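Local coordinates for protein reducing-end xylose-releasing exo-oligoxylanase Rex8A (Paenibacillus barcinonensis, PDB 6SUD) that hydrolyses xylooligosaccharides, linear or branched, by releasing xylose from their reducing ends, as part of xylan depolymerization, at residues R47-V52 and D89-Y94; M59-N64 and R358-N363; D66-G71 and F110-K115. The protein carries 1 engineered substitution. All blocks are in the same frame, centred on the assembly; numbering follows the deposited sequence.

Contact 1 (R47-V52 and D89-Y94); sequences RIYYPV and DRLWNY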
loop_
_atom_site.group_PDB
_atom_site.type_symbol
_atom_site.label_atom_id
_atom_site.label_comp_id
_atom_site.label_asym_id
_atom_site.label_seq_id
_atom_site.Cartn_x
_atom_site.Cartn_y
_atom_site.Cartn_z
ATOM N N ARG A 47 -6.996 16.229 -8.934
ATOM C CA ARG A 47 -7.133 15.947 -7.475
ATOM C C ARG A 47 -7.876 14.634 -7.259
ATOM O O ARG A 47 -8.709 14.262 -8.097
ATOM C CB ARG A 47 -7.903 17.020 -6.706
ATOM C CG ARG A 47 -9.412 16.958 -6.890
ATOM C CD ARG A 47 -10.035 18.235 -6.396
ATOM N NE ARG A 47 -9.889 18.336 -4.956
ATOM C CZ ARG A 47 -9.962 19.455 -4.250
ATOM N NH1 ARG A 47 -9.809 19.408 -2.939
ATOM N NH2 ARG A 47 -10.164 20.619 -4.840
ATOM N N ILE A 48 -7.593 13.972 -6.143
ATOM C CA ILE A 48 -8.330 12.741 -5.737
ATOM C C ILE A 48 -8.891 12.911 -4.325
ATOM O O ILE A 48 -9.598 11.990 -3.888
ATOM C CB ILE A 48 -7.429 11.502 -5.865
ATOM C CG1 ILE A 48 -6.210 11.585 -4.949
ATOM C CG2 ILE A 48 -7.043 11.278 -7.321
ATOM C CD1 ILE A 48 -5.350 10.343 -4.950
ATOM N N TYR A 49 -8.637 14.049 -3.680
ATOM C CA TYR A 49 -9.092 14.363 -2.302
ATOM C C TYR A 49 -10.178 15.441 -2.334
ATOM O O TYR A 49 -10.050 16.417 -3.094
ATOM C CB TYR A 49 -7.918 14.788 -1.426
ATOM C CG TYR A 49 -8.328 15.337 -0.081
ATOM C CD1 TYR A 49 -8.752 14.505 0.944
ATOM C CD2 TYR A 49 -8.301 16.701 0.165
ATOM C CE1 TYR A 49 -9.106 15.011 2.185
ATOM C CE2 TYR A 49 -8.667 17.220 1.393
ATOM C CZ TYR A 49 -9.075 16.378 2.407
ATOM O OH TYR A 49 -9.431 16.926 3.609
ATOM N N TYR A 50 -11.220 15.244 -1.522
ATOM C CA TYR A 50 -12.434 16.101 -1.457
ATOM C C TYR A 50 -12.854 16.312 -0.009
ATOM O O TYR A 50 -13.258 15.359 0.667
ATOM C CB TYR A 50 -13.566 15.486 -2.275
ATOM C CG TYR A 50 -13.218 15.356 -3.734
ATOM C CD1 TYR A 50 -12.534 14.244 -4.201
ATOM C CD2 TYR A 50 -13.472 16.384 -4.630
ATOM C CE1 TYR A 50 -12.166 14.125 -5.529
ATOM C CE2 TYR A 50 -13.125 16.273 -5.967
ATOM C CZ TYR A 50 -12.478 15.135 -6.417
ATOM O OH TYR A 50 -12.117 15.007 -7.724
ATOM N N PRO A 51 -12.781 17.570 0.489
ATOM C CA PRO A 51 -13.239 17.892 1.831
ATOM C C PRO A 51 -14.756 17.734 1.943
ATOM O O PRO A 51 -15.429 17.947 0.963
ATOM C CB PRO A 51 -12.892 19.372 2.075
ATOM C CG PRO A 51 -12.150 19.836 0.846
ATOM C CD PRO A 51 -12.204 18.741 -0.201
ATOM N N VAL A 52 -15.250 17.361 3.118
ATOM C CA VAL A 52 -16.721 17.329 3.373
ATOM C C VAL A 52 -17.008 18.035 4.693
ATOM O O VAL A 52 -16.426 17.633 5.731
ATOM C CB VAL A 52 -17.329 15.915 3.379
ATOM C CG1 VAL A 52 -18.856 16.007 3.370
ATOM C CG2 VAL A 52 -16.832 15.068 2.214
ATOM N N ASP A 89 -6.922 13.752 9.783
ATOM C CA ASP A 89 -8.060 13.768 10.734
ATOM C C ASP A 89 -9.386 13.784 9.968
ATOM O O ASP A 89 -10.331 13.103 10.407
ATOM C CB ASP A 89 -7.906 14.936 11.711
ATOM C CG ASP A 89 -6.908 14.652 12.827
ATOM O OD1 ASP A 89 -6.505 13.484 12.975
ATOM O OD2 ASP A 89 -6.515 15.603 13.528
ATOM N N ARG A 90 -9.493 14.559 8.883
ATOM C CA ARG A 90 -10.711 14.564 8.031
ATOM C C ARG A 90 -10.942 13.179 7.409
ATOM O O ARG A 90 -12.100 12.701 7.454
ATOM C CB ARG A 90 -10.621 15.611 6.921
ATOM C CG ARG A 90 -10.922 17.041 7.359
ATOM C CD ARG A 90 -10.833 17.951 6.145
ATOM N NE ARG A 90 -11.267 19.329 6.412
ATOM C CZ ARG A 90 -12.512 19.782 6.332
ATOM N NH1 ARG A 90 -13.508 18.974 6.002
ATOM N NH2 ARG A 90 -12.758 21.060 6.599
ATOM N N LEU A 91 -9.906 12.559 6.842
ATOM C CA LEU A 91 -10.033 11.211 6.221
ATOM C C LEU A 91 -10.398 10.177 7.292
ATOM O O LEU A 91 -11.330 9.399 7.076
ATOM C CB LEU A 91 -8.717 10.819 5.541
ATOM C CG LEU A 91 -8.416 11.588 4.256
ATOM C CD1 LEU A 91 -6.981 11.394 3.811
ATOM C CD2 LEU A 91 -9.386 11.195 3.163
ATOM N N TRP A 92 -9.690 10.187 8.415
ATOM C CA TRP A 92 -9.940 9.207 9.507
ATOM C C TRP A 92 -11.383 9.349 10.003
ATOM O O TRP A 92 -12.063 8.309 10.214
ATOM C CB TRP A 92 -8.924 9.337 10.641
ATOM C CG TRP A 92 -9.240 8.449 11.807
ATOM C CD1 TRP A 92 -9.407 8.833 13.105
ATOM C CD2 TRP A 92 -9.497 7.033 11.774
ATOM N NE1 TRP A 92 -9.712 7.752 13.887
ATOM C CE2 TRP A 92 -9.789 6.634 13.100
ATOM C CE3 TRP A 92 -9.515 6.062 10.759
ATOM C CZ2 TRP A 92 -10.078 5.312 13.439
ATOM C CZ3 TRP A 92 -9.802 4.758 11.091
ATOM C CH2 TRP A 92 -10.081 4.392 12.415
ATOM N N ASN A 93 -11.845 10.581 10.195
ATOM C CA ASN A 93 -13.203 10.850 10.723
ATOM C C ASN A 93 -14.235 10.265 9.759
ATOM O O ASN A 93 -15.186 9.612 10.242
ATOM C CB ASN A 93 -13.423 12.337 11.001
ATOM C CG ASN A 93 -14.624 12.572 11.887
ATOM O OD1 ASN A 93 -15.063 11.672 12.617
ATOM N ND2 ASN A 93 -15.150 13.780 11.841
ATOM N N TYR A 94 -14.056 10.481 8.446
ATOM C CA TYR A 94 -14.909 9.874 7.393
ATOM C C TYR A 94 -14.922 8.339 7.548
ATOM O O TYR A 94 -16.024 7.774 7.629
ATOM C CB TYR A 94 -14.469 10.351 6.005
ATOM C CG TYR A 94 -15.336 9.878 4.869
ATOM C CD1 TYR A 94 -15.268 8.575 4.399
ATOM C CD2 TYR A 94 -16.234 10.738 4.255
ATOM C CE1 TYR A 94 -16.069 8.145 3.351
ATOM C CE2 TYR A 94 -17.031 10.329 3.199
ATOM C CZ TYR A 94 -16.947 9.026 2.743
ATOM O OH TYR A 94 -17.750 8.634 1.708
#
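NH1 of Arg90 sits 3.2 Å from the carbonyl oxygen of Val52 and donates hydrogen bonds to Gly53 O and Lys56 O, so that backbone carbonyls of the 49-52/56-59 hairpin gather round one guanidinium nitrogen. Pro51 lies over one face of that group, its CB 4.0 Å from Arg90 NH1. The arginine reaches the strand because its chain runs extended from CG to NE, and on the way it passes the phenol of Tyr49. There the two side chains cross at about a right angle, with Tyr49 OH only 3.1 Å from Arg90 CD, a tight approach of hydroxyl to methylene.

With CG anti to its backbone N (chi1 171°), Tyr49 aims at the helix, and its ring edge meets Leu91, Tyr49 CE1 being 3.9 Å from Leu91 CD2. An alanine at Tyr49 would probably open a gap beside Leu91 CD2 and leave the aliphatic part of Arg90 freer to shift. The backbone oxygen of Tyr49 accepts a hydrogen bond from Arg47 NE at 2.7 Å.

The axis of strand 49-52 passes 9.4 Å from that of the helical segment 89-94, at 73°. Leu91, on helix 85-99, also touches Met72 and Met76 of helix 69-81 and Met59 of strand 56-59, while Tyr49 meets the ring of Phe40 from helix 25-41 and Ile48 packs on helix 359-373.

Contact 2 (M59-N64 and R358-N363); sequences MLDTGN and RRYYDN. With XYP (beta-D-xylopyranose), chain J.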
loop_
_atom_site.group_PDB
_atom_site.type_symbol
_atom_site.label_atom_id
_atom_site.label_comp_id
_atom_site.label_asym_id
_atom_site.label_seq_id
_atom_site.Cartn_x
_atom_site.Cartn_y
_atom_site.Cartn_z
ATOM N N MET A 59 -11.001 10.187 -0.225
ATOM C CA MET A 59 -10.151 9.894 -1.395
ATOM C C MET A 59 -11.079 9.204 -2.404
ATOM O O MET A 59 -11.683 8.191 -2.014
ATOM C CB MET A 59 -9.018 8.956 -0.946
ATOM C CG MET A 59 -8.096 9.551 0.107
ATOM S SD MET A 59 -7.171 11.027 -0.478
ATOM C CE MET A 59 -5.884 10.202 -1.415
ATOM N N LEU A 60 -11.266 9.763 -3.607
ATOM C CA LEU A 60 -12.231 9.253 -4.621
ATOM C C LEU A 60 -11.530 8.275 -5.563
ATOM O O LEU A 60 -10.552 8.672 -6.202
ATOM C CB LEU A 60 -12.800 10.429 -5.429
ATOM C CG LEU A 60 -13.963 10.093 -6.366
ATOM C CD1 LEU A 60 -15.158 9.520 -5.615
ATOM C CD2 LEU A 60 -14.373 11.307 -7.187
ATOM N N ASP A 61 -12.025 7.041 -5.662
ATOM C CA ASP A 61 -11.669 6.175 -6.814
ATOM C C ASP A 61 -12.431 6.749 -8.013
ATOM O O ASP A 61 -13.645 6.485 -8.145
ATOM C CB ASP A 61 -11.899 4.686 -6.542
ATOM C CG ASP A 61 -11.547 3.785 -7.722
ATOM O OD1 ASP A 61 -11.428 4.294 -8.867
ATOM O OD2 ASP A 61 -11.377 2.576 -7.493
ATOM N N THR A 62 -11.740 7.578 -8.796
ATOM C CA THR A 62 -12.326 8.367 -9.912
ATOM C C THR A 62 -12.857 7.417 -10.984
ATOM O O THR A 62 -13.869 7.754 -11.636
ATOM C CB THR A 62 -11.290 9.322 -10.513
ATOM O OG1 THR A 62 -10.158 8.558 -10.923
ATOM C CG2 THR A 62 -10.822 10.378 -9.541
ATOM N N GLY A 63 -12.165 6.300 -11.193
ATOM C CA GLY A 63 -12.512 5.296 -12.214
ATOM C C GLY A 63 -13.795 4.563 -11.882
ATOM O O GLY A 63 -14.546 4.242 -12.826
ATOM N N ASN A 64 -14.058 4.319 -10.594
ATOM C CA ASN A 64 -15.197 3.484 -10.132
ATOM C C ASN A 64 -16.264 4.359 -9.461
ATOM O O ASN A 64 -17.294 3.798 -9.078
ATOM C CB ASN A 64 -14.704 2.361 -9.223
ATOM C CG ASN A 64 -13.921 1.305 -9.978
ATOM O OD1 ASN A 64 -14.474 0.614 -10.833
ATOM N ND2 ASN A 64 -12.644 1.159 -9.657
ATOM N N ARG A 358 -9.382 7.833 -14.905
ATOM C CA ARG A 358 -8.722 6.605 -14.372
ATOM C C ARG A 358 -7.565 6.938 -13.419
ATOM O O ARG A 358 -6.794 6.017 -13.082
ATOM C CB ARG A 358 -8.216 5.763 -15.543
ATOM C CG ARG A 358 -9.316 5.323 -16.496
ATOM C CD ARG A 358 -10.258 4.337 -15.841
ATOM N NE ARG A 358 -11.641 4.499 -16.266
ATOM C CZ ARG A 358 -12.662 3.765 -15.832
ATOM N NH1 ARG A 358 -12.467 2.789 -14.958
ATOM N NH2 ARG A 358 -13.874 3.982 -16.307
ATOM N N ARG A 359 -7.473 8.177 -12.947
ATOM C CA ARG A 359 -6.212 8.716 -12.375
ATOM C C ARG A 359 -5.952 8.212 -10.957
ATOM O O ARG A 359 -4.770 8.208 -10.561
ATOM C CB ARG A 359 -6.243 10.243 -12.338
ATOM C CG ARG A 359 -7.363 10.827 -11.490
ATOM C CD ARG A 359 -7.317 12.339 -11.540
ATOM N NE ARG A 359 -8.323 12.980 -10.718
ATOM C CZ ARG A 359 -9.586 13.205 -11.087
ATOM N NH1 ARG A 359 -10.026 12.819 -12.275
ATOM N NH2 ARG A 359 -10.411 13.813 -10.249
ATOM N N TYR A 360 -6.995 7.836 -10.220
ATOM C CA TYR A 360 -6.914 7.563 -8.765
ATOM C C TYR A 360 -5.769 6.588 -8.468
ATOM O O TYR A 360 -4.858 6.941 -7.697
ATOM C CB TYR A 360 -8.254 7.049 -8.244
ATOM C CG TYR A 360 -8.188 6.189 -7.008
ATOM C CD1 TYR A 360 -8.017 6.744 -5.752
ATOM C CD2 TYR A 360 -8.338 4.815 -7.096
ATOM C CE1 TYR A 360 -7.960 5.948 -4.618
ATOM C CE2 TYR A 360 -8.307 4.005 -5.975
ATOM C CZ TYR A 360 -8.126 4.576 -4.729
ATOM O OH TYR A 360 -8.110 3.763 -3.633
ATOM N N TYR A 361 -5.811 5.387 -9.042
ATOM C CA TYR A 361 -4.872 4.303 -8.651
ATOM C C TYR A 361 -3.432 4.675 -9.045
ATOM O O TYR A 361 -2.474 4.552 -8.245
ATOM C CB TYR A 361 -5.318 2.976 -9.256
ATOM C CG TYR A 361 -4.548 1.801 -8.718
ATOM C CD1 TYR A 361 -4.640 1.440 -7.381
ATOM C CD2 TYR A 361 -3.759 1.034 -9.549
ATOM C CE1 TYR A 361 -3.931 0.360 -6.884
ATOM C CE2 TYR A 361 -3.044 -0.048 -9.070
ATOM C CZ TYR A 361 -3.131 -0.387 -7.731
ATOM O OH TYR A 361 -2.441 -1.475 -7.286
ATOM N N ASP A 362 -3.252 5.150 -10.266
ATOM C CA ASP A 362 -1.919 5.584 -10.755
ATOM C C ASP A 362 -1.322 6.605 -9.778
ATOM O O ASP A 362 -0.139 6.518 -9.455
ATOM C CB ASP A 362 -2.031 6.220 -12.141
ATOM C CG ASP A 362 -2.519 5.265 -13.213
ATOM O OD1 ASP A 362 -3.739 5.162 -13.392
ATOM O OD2 ASP A 362 -1.668 4.620 -13.857
ATOM N N ASN A 363 -2.126 7.599 -9.390
ATOM C CA ASN A 363 -1.659 8.783 -8.622
ATOM C C ASN A 363 -1.355 8.389 -7.170
ATOM O O ASN A 363 -0.435 8.988 -6.579
ATOM C CB ASN A 363 -2.670 9.919 -8.734
ATOM C CG ASN A 363 -2.595 10.588 -10.091
ATOM O OD1 ASN A 363 -1.778 10.206 -10.928
ATOM N ND2 ASN A 363 -3.413 11.603 -10.307
HETATM O O1 XYP J . -8.630 0.317 -11.075
HETATM C C1 XYP J . -7.987 -0.115 -9.869
HETATM C C2 XYP J . -8.912 0.217 -8.701
HETATM C C3 XYP J . -8.218 -0.187 -7.430
HETATM C C4 XYP J . -7.938 -1.673 -7.451
HETATM C C5 XYP J . -7.152 -2.054 -8.698
HETATM O O2 XYP J . -9.251 1.615 -8.603
HETATM O O3 XYP J . -9.047 0.141 -6.314
HETATM O O4 XYP J . -7.214 -1.970 -6.252
HETATM O O5 XYP J . -7.781 -1.544 -9.888
#
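Gly63 and Arg358 approach to 4.6 Å between CA atoms and Asp61 and Tyr360 to 5.3 Å, so the loop 59-64 runs past the N-terminal part of helix 359-373 in the opposite sense. Asp61 lies across the Tyr360 ring: its CA stands over the face in a CH-pi contact, 3.7 Å from the ring centroid and 22° off the normal. The carboxylate is turned only 22° from the ring plane, with Asp61 CG 3.4 Å from Tyr360 CD2.

With CG anti to its backbone N (chi1 180°), Asp61 brings OD2 to the sugar. O2 of the chain J xylose donates to Asp61 OD2 at 2.6 Å. Asn64 ND2 donates to Asp61 OD2 at 2.9 Å, and Arg68 forms a salt bridge to the same oxygen. OD1 accepts from Asn64 N in an Asx motif, a turn-like feature that probably helps to hold the carboxylate in place.

Thr62 turns its two branches to different uses. OG1 accepts a weak hydrogen bond from Tyr360 N and also bonds to Lys357 O. Thr62 CG2 sits over the centre of the Arg359 guanidinium, 3.5 Å from Arg359 CZ, and that group is held from elsewhere by Arg47 O and Gly356 O.

Tyr360 OH bonds to Glu70, the inferred proton donor, and Tyr361 presents a ring face to C5 of the chain J xylose. A carboxylate gripping a sugar hydroxyl beside aromatic rings is characteristic of carbohydrate-binding subsites, here part of the xylose pocket of a family 8 glycosidase.

Contact 3 (D66-G71 and F110-K115); sequences DVRSEG and FAWHCK. With XYP (beta-D-xylopyranose), chain K; XYP (beta-D-xylopyranose), chain J.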
loop_
_atom_site.group_PDB
_atom_site.type_symbol
_atom_site.label_atom_id
_atom_site.label_comp_id
_atom_site.label_asym_id
_atom_site.label_seq_id
_atom_site.Cartn_x
_atom_site.Cartn_y
_atom_site.Cartn_z
ATOM N N ASP A 66 -16.469 5.681 -6.511
ATOM C CA ASP A 66 -16.784 5.263 -5.123
ATOM C C ASP A 66 -15.587 5.585 -4.227
ATOM O O ASP A 66 -14.527 6.001 -4.745
ATOM C CB ASP A 66 -17.206 3.792 -5.034
ATOM C CG ASP A 66 -16.142 2.803 -5.491
ATOM O OD1 ASP A 66 -15.004 3.238 -5.733
ATOM O OD2 ASP A 66 -16.470 1.601 -5.618
ATOM N N VAL A 67 -15.796 5.432 -2.922
ATOM C CA VAL A 67 -14.768 5.657 -1.870
ATOM C C VAL A 67 -14.384 4.286 -1.290
ATOM O O VAL A 67 -15.269 3.572 -0.839
ATOM C CB VAL A 67 -15.301 6.629 -0.802
ATOM C CG1 VAL A 67 -14.309 6.809 0.328
ATOM C CG2 VAL A 67 -15.653 7.988 -1.392
ATOM N N ARG A 68 -13.103 3.922 -1.365
ATOM C CA ARG A 68 -12.613 2.561 -1.019
ATOM C C ARG A 68 -11.748 2.652 0.230
ATOM O O ARG A 68 -11.060 3.674 0.393
ATOM C CB ARG A 68 -11.858 1.978 -2.213
ATOM C CG ARG A 68 -12.753 1.842 -3.433
ATOM C CD ARG A 68 -12.112 1.285 -4.675
ATOM N NE ARG A 68 -13.217 0.953 -5.554
ATOM C CZ ARG A 68 -13.229 -0.012 -6.453
ATOM N NH1 ARG A 68 -12.150 -0.755 -6.650
ATOM N NH2 ARG A 68 -14.337 -0.243 -7.133
ATOM N N SER A 69 -11.787 1.629 1.087
ATOM C CA SER A 69 -10.961 1.613 2.312
ATOM C C SER A 69 -9.484 1.658 1.903
ATOM O O SER A 69 -8.688 2.248 2.641
ATOM C CB SER A 69 -11.293 0.448 3.195
ATOM O OG SER A 69 -11.088 -0.777 2.522
ATOM N N GLU A 70 -9.137 1.080 0.749
ATOM C CA GLU A 70 -7.778 1.201 0.151
ATOM C C GLU A 70 -7.393 2.692 0.080
ATOM O O GLU A 70 -6.341 3.083 0.634
ATOM C CB GLU A 70 -7.801 0.526 -1.221
ATOM C CG GLU A 70 -6.613 0.834 -2.130
ATOM C CD GLU A 70 -6.889 0.463 -3.579
ATOM O OE1 GLU A 70 -7.756 1.129 -4.199
ATOM O OE2 GLU A 70 -6.297 -0.546 -4.070
ATOM N N GLY A 71 -8.201 3.494 -0.617
ATOM C CA GLY A 71 -7.865 4.905 -0.894
ATOM C C GLY A 71 -7.890 5.759 0.359
ATOM O O GLY A 71 -7.015 6.626 0.496
ATOM N N PHE A 110 -13.678 -2.304 8.317
ATOM C CA PHE A 110 -14.204 -1.201 7.469
ATOM C C PHE A 110 -14.849 -1.807 6.226
ATOM O O PHE A 110 -14.250 -2.720 5.635
ATOM C CB PHE A 110 -13.084 -0.240 7.076
ATOM C CG PHE A 110 -12.398 0.386 8.263
ATOM C CD1 PHE A 110 -11.436 -0.314 8.973
ATOM C CD2 PHE A 110 -12.761 1.652 8.695
ATOM C CE1 PHE A 110 -10.823 0.253 10.083
ATOM C CE2 PHE A 110 -12.145 2.222 9.797
ATOM C CZ PHE A 110 -11.173 1.520 10.484
ATOM N N ALA A 111 -16.055 -1.363 5.898
ATOM C CA ALA A 111 -16.756 -1.721 4.644
ATOM C C ALA A 111 -15.850 -1.292 3.484
ATOM O O ALA A 111 -15.301 -0.185 3.555
ATOM C CB ALA A 111 -18.107 -1.045 4.602
ATOM N N TRP A 112 -15.579 -2.170 2.524
ATOM C CA TRP A 112 -14.438 -1.937 1.602
ATOM C C TRP A 112 -14.751 -0.742 0.693
ATOM O O TRP A 112 -13.808 -0.121 0.204
ATOM C CB TRP A 112 -14.047 -3.185 0.809
ATOM C CG TRP A 112 -14.933 -3.577 -0.335
ATOM C CD1 TRP A 112 -16.008 -4.413 -0.279
ATOM C CD2 TRP A 112 -14.774 -3.234 -1.728
ATOM N NE1 TRP A 112 -16.541 -4.595 -1.524
ATOM C CE2 TRP A 112 -15.810 -3.879 -2.434
ATOM C CE3 TRP A 112 -13.881 -2.425 -2.436
ATOM C CZ2 TRP A 112 -15.971 -3.752 -3.814
ATOM C CZ3 TRP A 112 -14.036 -2.298 -3.798
ATOM C CH2 TRP A 112 -15.058 -2.968 -4.474
ATOM N N HIS A 113 -16.020 -0.419 0.458
ATOM C CA HIS A 113 -16.346 0.751 -0.395
ATOM C C HIS A 113 -17.709 1.324 -0.025
ATOM O O HIS A 113 -18.552 0.592 0.496
ATOM C CB HIS A 113 -16.170 0.413 -1.887
ATOM C CG HIS A 113 -17.289 -0.338 -2.527
ATOM N ND1 HIS A 113 -17.687 -0.099 -3.832
ATOM C CD2 HIS A 113 -18.067 -1.346 -2.082
ATOM C CE1 HIS A 113 -18.690 -0.897 -4.139
ATOM N NE2 HIS A 113 -18.918 -1.694 -3.096
ATOM N N CYS A 114 -17.887 2.610 -0.297
ATOM C CA CYS A 114 -19.152 3.339 -0.053
ATOM C C CYS A 114 -19.309 4.414 -1.123
ATOM O O CYS A 114 -18.327 4.723 -1.835
ATOM C CB CYS A 114 -19.195 3.937 1.351
ATOM S SG CYS A 114 -17.907 5.163 1.698
ATOM N N LYS A 115 -20.518 4.950 -1.241
ATOM C CA LYS A 115 -20.763 6.128 -2.102
ATOM C C LYS A 115 -20.040 7.310 -1.475
ATOM O O LYS A 115 -19.822 7.320 -0.270
ATOM C CB LYS A 115 -22.257 6.420 -2.198
ATOM C CG LYS A 115 -23.073 5.325 -2.859
ATOM C CD LYS A 115 -24.537 5.659 -2.894
ATOM C CE LYS A 115 -24.856 6.746 -3.892
ATOM N NZ LYS A 115 -26.288 7.113 -3.839
HETATM O O1 XYP K . -10.498 -3.029 -6.070
HETATM C C1 XYP K . -10.006 -3.289 -4.737
HETATM C C2 XYP K . -8.485 -3.443 -4.659
HETATM C C3 XYP K . -8.025 -3.838 -3.261
HETATM C C4 XYP K . -8.993 -3.271 -2.230
HETATM C C5 XYP K . -9.588 -1.972 -2.764
HETATM O O2 XYP K . -8.001 -4.378 -5.632
HETATM O O3 XYP K . -6.679 -3.362 -3.095
HETATM O O4 XYP K . -10.039 -4.218 -1.998
HETATM O O5 XYP K . -10.397 -2.185 -3.920
HETATM O O1 XYP J . -8.630 0.317 -11.075
HETATM C C1 XYP J . -7.987 -0.115 -9.869
HETATM C C2 XYP J . -8.912 0.217 -8.701
HETATM C C3 XYP J . -8.218 -0.187 -7.430
HETATM C C4 XYP J . -7.938 -1.673 -7.451
HETATM C C5 XYP J . -7.152 -2.054 -8.698
HETATM O O2 XYP J . -9.251 1.615 -8.603
HETATM O O3 XYP J . -9.047 0.141 -6.314
HETATM O O4 XYP J . -7.214 -1.970 -6.252
HETATM O O5 XYP J . -7.781 -1.544 -9.888
HETATM O O HOH W 1 -11.710 -2.673 4.481
HETATM O O HOH W 2 -10.985 -0.927 -0.485
#
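Backbone hydrogen bonds join Val67 and Cys114 into an antiparallel hydrogen-bonded pair, with Val67 N to Cys114 O and Cys114 N to Val67 O both 2.8 Å. Past the non-hydrogen-bonded pair Arg68-His113, Ser69 N adds a bond to Trp112 O at the start of helix 69-81. Water 2 bridges Trp112 O and Glu70 N.

The side-chain polar bonds meet at Asp66. Arg68 grips it side-on in a salt bridge, Arg68 NE to Asp66 OD1 at 2.9 Å and NH2 to OD2, the latter on the syn lone pair. His113 ND1 donates to Asp66 OD2 at 2.7 Å and 173°, in its own ring plane but from above the carboxylate, whose plane stands 88° from the ring.

Aromatic packing comes from Trp112, whose edge lies over one face of the Arg68 guanidinium, Trp112 CZ3 being 3.6 Å from Arg68 CZ.

On the sugar side, Arg68 NH1 bonds to O3 of the chain J xylose at 3.2 Å. Glu70, the inferred proton donor, accepts from O3 and O4 of that sugar.

Asp66, held by His113, probably helps, together with Asp61, to orient Arg68 toward the sugars and to balance its charge.

Contact 3 is the most buried of the three, while contacts 1 and 2 are only partly so; contact 1 lies farthest from the centre of the chain. Contacts 2 and 3 share the chain J xylose, meet at the inferred proton donor and are joined by Asp61 N to Asp66 O. Both grip carboxylates and sugar hydroxyls, and contact 3 adds beta-bridge hydrogen bonds. Contact 1 touches no sugar, setting an arginine against backbone carbonyls beside apolar packing. Hairpin 49-52/56-59 and its following loop run from contact 1 into contact 2. Helix 85-99 of contact 1 follows helix 69-81 and precedes strand 113-114 of contact 3, where Tyr94 packs on Val67 and Cys114.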